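Type 3 secretion system pilotin (Salmonella typhimurium, PDB 6XFJ) acts as the outer-membrane lipoprotein pilot that brings the secretin InvG to its proper place during assembly of the SPI-1 type III secretion injectisome. Local coordinates at the interface of chains A and B. Numbering follows the deposited sequence. Chains: chain A/B, Type 3 secretion system pilotin.

The interface of chains A and B. Residues chain A 8-9, 11-12, 16; chain B 30-31, 34.
A:Asn11 lies across the aromatic face of B:Phe34 where helix 8-22 of one all-helical InvH-family pilotin packs on helix 25-36 of its mate in the two-fold dimer of the crystal; the chain is the C-terminal part of InvH, without the lipidated N-terminus. The methylene CB sits over the ring centre, 3.5 Å from the centroid, a CH-pi contact. Asparagine suits the place because CB packs on the ring while its amide, 70° from the ring plane, directs OD1 away; ND2 stays 3.7 Å from B:Phe34 CE1. Phenylalanine offers a broad face, and on that same side the backbone O of A:Asn11 lies above the ring plane, beyond the rim, 3.6 Å from B:Phe34 CE2. Packing is close around A:Ser12 too, whose small side chain lets the helices approach. Its hydroxyl OG lies beside the backbone N (chi1 -65°) and bonds the carbonyl O of A:Ala8 at 2.8 Å, from above the carbonyl plane. OG also lies 3.1 Å from B:Leu31 N, a close contact rather than a hydrogen bond, since that N-H points away. B:Leu31, a branched chain, reaches with CD1 to the small methyl CB of A:Ala8, 3.8 Å away. The margins are looser: A:Ser9 buries little against the partner, and A:Ser16 less still. A:Ser16 OG bonds the carbonyl O of A:Ser12 at 2.9 Å. B:Ala30 CB lies 3.5 Å from A:Ser16 OG, its small methyl fitting between the helices.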
ATOM      1  N   ALA A   8     -17.809   4.886  -7.332  1.00 20.94           N
ATOM      2  CA  ALA A   8     -16.425   4.961  -6.831  1.00 18.41           C
ATOM      3  C   ALA A   8     -16.192   3.744  -5.943  1.00 16.29           C
ATOM      4  O   ALA A   8     -15.105   3.183  -6.042  1.00 16.94           O
ATOM      5  CB  ALA A   8     -16.210   6.241  -6.046  1.00 20.36           C
ATOM      6  N   SER A   9     -17.149   3.305  -5.136  1.00 17.47           N
ATOM      7  CA  SER A   9     -16.951   2.147  -4.233  1.00 19.04           C
ATOM      8  C   SER A   9     -16.720   0.867  -5.054  1.00 16.87           C
ATOM      9  O   SER A   9     -15.890   0.030  -4.680  1.00 18.58           O
ATOM     10  CB  SER A   9     -18.103   1.947  -3.286  1.00 21.61           C
ATOM     11  OG  SER A   9     -19.323   1.902  -4.009  1.00 33.61           O
ATOM     12  N   ASN A  11     -15.374   0.540  -8.166  1.00 13.68           N
ATOM     13  CA  ASN A  11     -14.040   0.603  -8.790  1.00 13.87           C
ATOM     14  C   ASN A  11     -12.986   0.447  -7.697  1.00 11.45           C
ATOM     15  O   ASN A  11     -11.907  -0.171  -7.938  1.00 11.02           O
ATOM     16  CB  ASN A  11     -13.843   1.917  -9.550  1.00 12.73           C
ATOM     17  CG  ASN A  11     -14.610   1.952 -10.850  1.00 15.22           C
ATOM     18  OD1 ASN A  11     -15.280   0.998 -11.192  1.00 21.99           O
ATOM     19  ND2 ASN A  11     -14.444   3.002 -11.616  1.00 19.11           N
ATOM     20  N   SER A  12     -13.247   1.017  -6.508  1.00 12.62           N
ATOM     21  CA  SER A  12     -12.296   0.932  -5.370  0.58 12.82           C
ATOM     22  C   SER A  12     -12.132  -0.527  -4.940  1.00 12.10           C
ATOM     23  O   SER A  12     -10.991  -0.989  -4.634  1.00 11.89           O
ATOM     24  CB  SER A  12     -12.772   1.735  -4.203  0.58 13.64           C
ATOM     25  OG  SER A  12     -12.780   3.088  -4.554  0.58 17.46           O
ATOM     26  N   SER A  16      -8.701  -2.614  -5.215  1.00  9.92           N
ATOM     27  CA  SER A  16      -8.110  -3.127  -3.962  0.52 11.05           C
ATOM     28  C   SER A  16      -7.961  -4.654  -4.055  1.00  9.09           C
ATOM     29  O   SER A  16      -6.965  -5.172  -3.580  1.00  8.22           O
ATOM     30  CB  SER A  16      -8.946  -2.700  -2.773  0.52 12.29           C
ATOM     31  OG  SER A  16      -9.001  -1.268  -2.604  0.52 10.98           O
TER
ATOM     32  N   ALA B  30      -7.830   3.728  -2.508  1.00  9.34           N
ATOM     33  CA  ALA B  30      -8.535   3.479  -3.765  1.00  9.75           C
ATOM     34  C   ALA B  30      -9.762   4.362  -3.868  1.00 11.02           C
ATOM     35  O   ALA B  30      -9.991   4.977  -4.926  1.00 10.90           O
ATOM     36  CB  ALA B  30      -8.897   2.018  -3.888  1.00 11.71           C
ATOM     37  N   LEU B  31     -10.550   4.450  -2.799  1.00 11.19           N
ATOM     38  CA  LEU B  31     -11.756   5.310  -2.826  1.00 12.09           C
ATOM     39  C   LEU B  31     -11.318   6.759  -3.084  1.00 12.74           C
ATOM     40  O   LEU B  31     -11.973   7.448  -3.911  1.00 13.69           O
ATOM     41  CB  LEU B  31     -12.530   5.158  -1.520  1.00 13.36           C
ATOM     42  CG  LEU B  31     -13.814   5.963  -1.487  1.00 16.12           C
ATOM     43  CD1 LEU B  31     -14.774   5.563  -2.573  1.00 16.82           C
ATOM     44  CD2 LEU B  31     -14.500   5.808  -0.149  1.00 17.39           C
ATOM     45  N   PHE B  34     -10.597   7.284  -6.814  1.00 11.37           N
ATOM     46  CA  PHE B  34     -11.789   7.284  -7.703  1.00 11.62           C
ATOM     47  C   PHE B  34     -12.654   8.515  -7.454  1.00 13.27           C
ATOM     48  O   PHE B  34     -13.155   9.065  -8.406  1.00 14.30           O
ATOM     49  CB  PHE B  34     -12.533   5.955  -7.610  1.00 11.38           C
ATOM     50  CG  PHE B  34     -11.796   4.905  -8.396  1.00 10.57           C
ATOM     51  CD1 PHE B  34     -11.740   4.968  -9.782  1.00 10.34           C
ATOM     52  CD2 PHE B  34     -11.075   3.913  -7.753  1.00  9.79           C
ATOM     53  CE1 PHE B  34     -11.030   4.022 -10.517  1.00 10.78           C
ATOM     54  CE2 PHE B  34     -10.337   3.013  -8.492  1.00 10.64           C
ATOM     55  CZ  PHE B  34     -10.309   3.080  -9.854  1.00 11.05           C
TER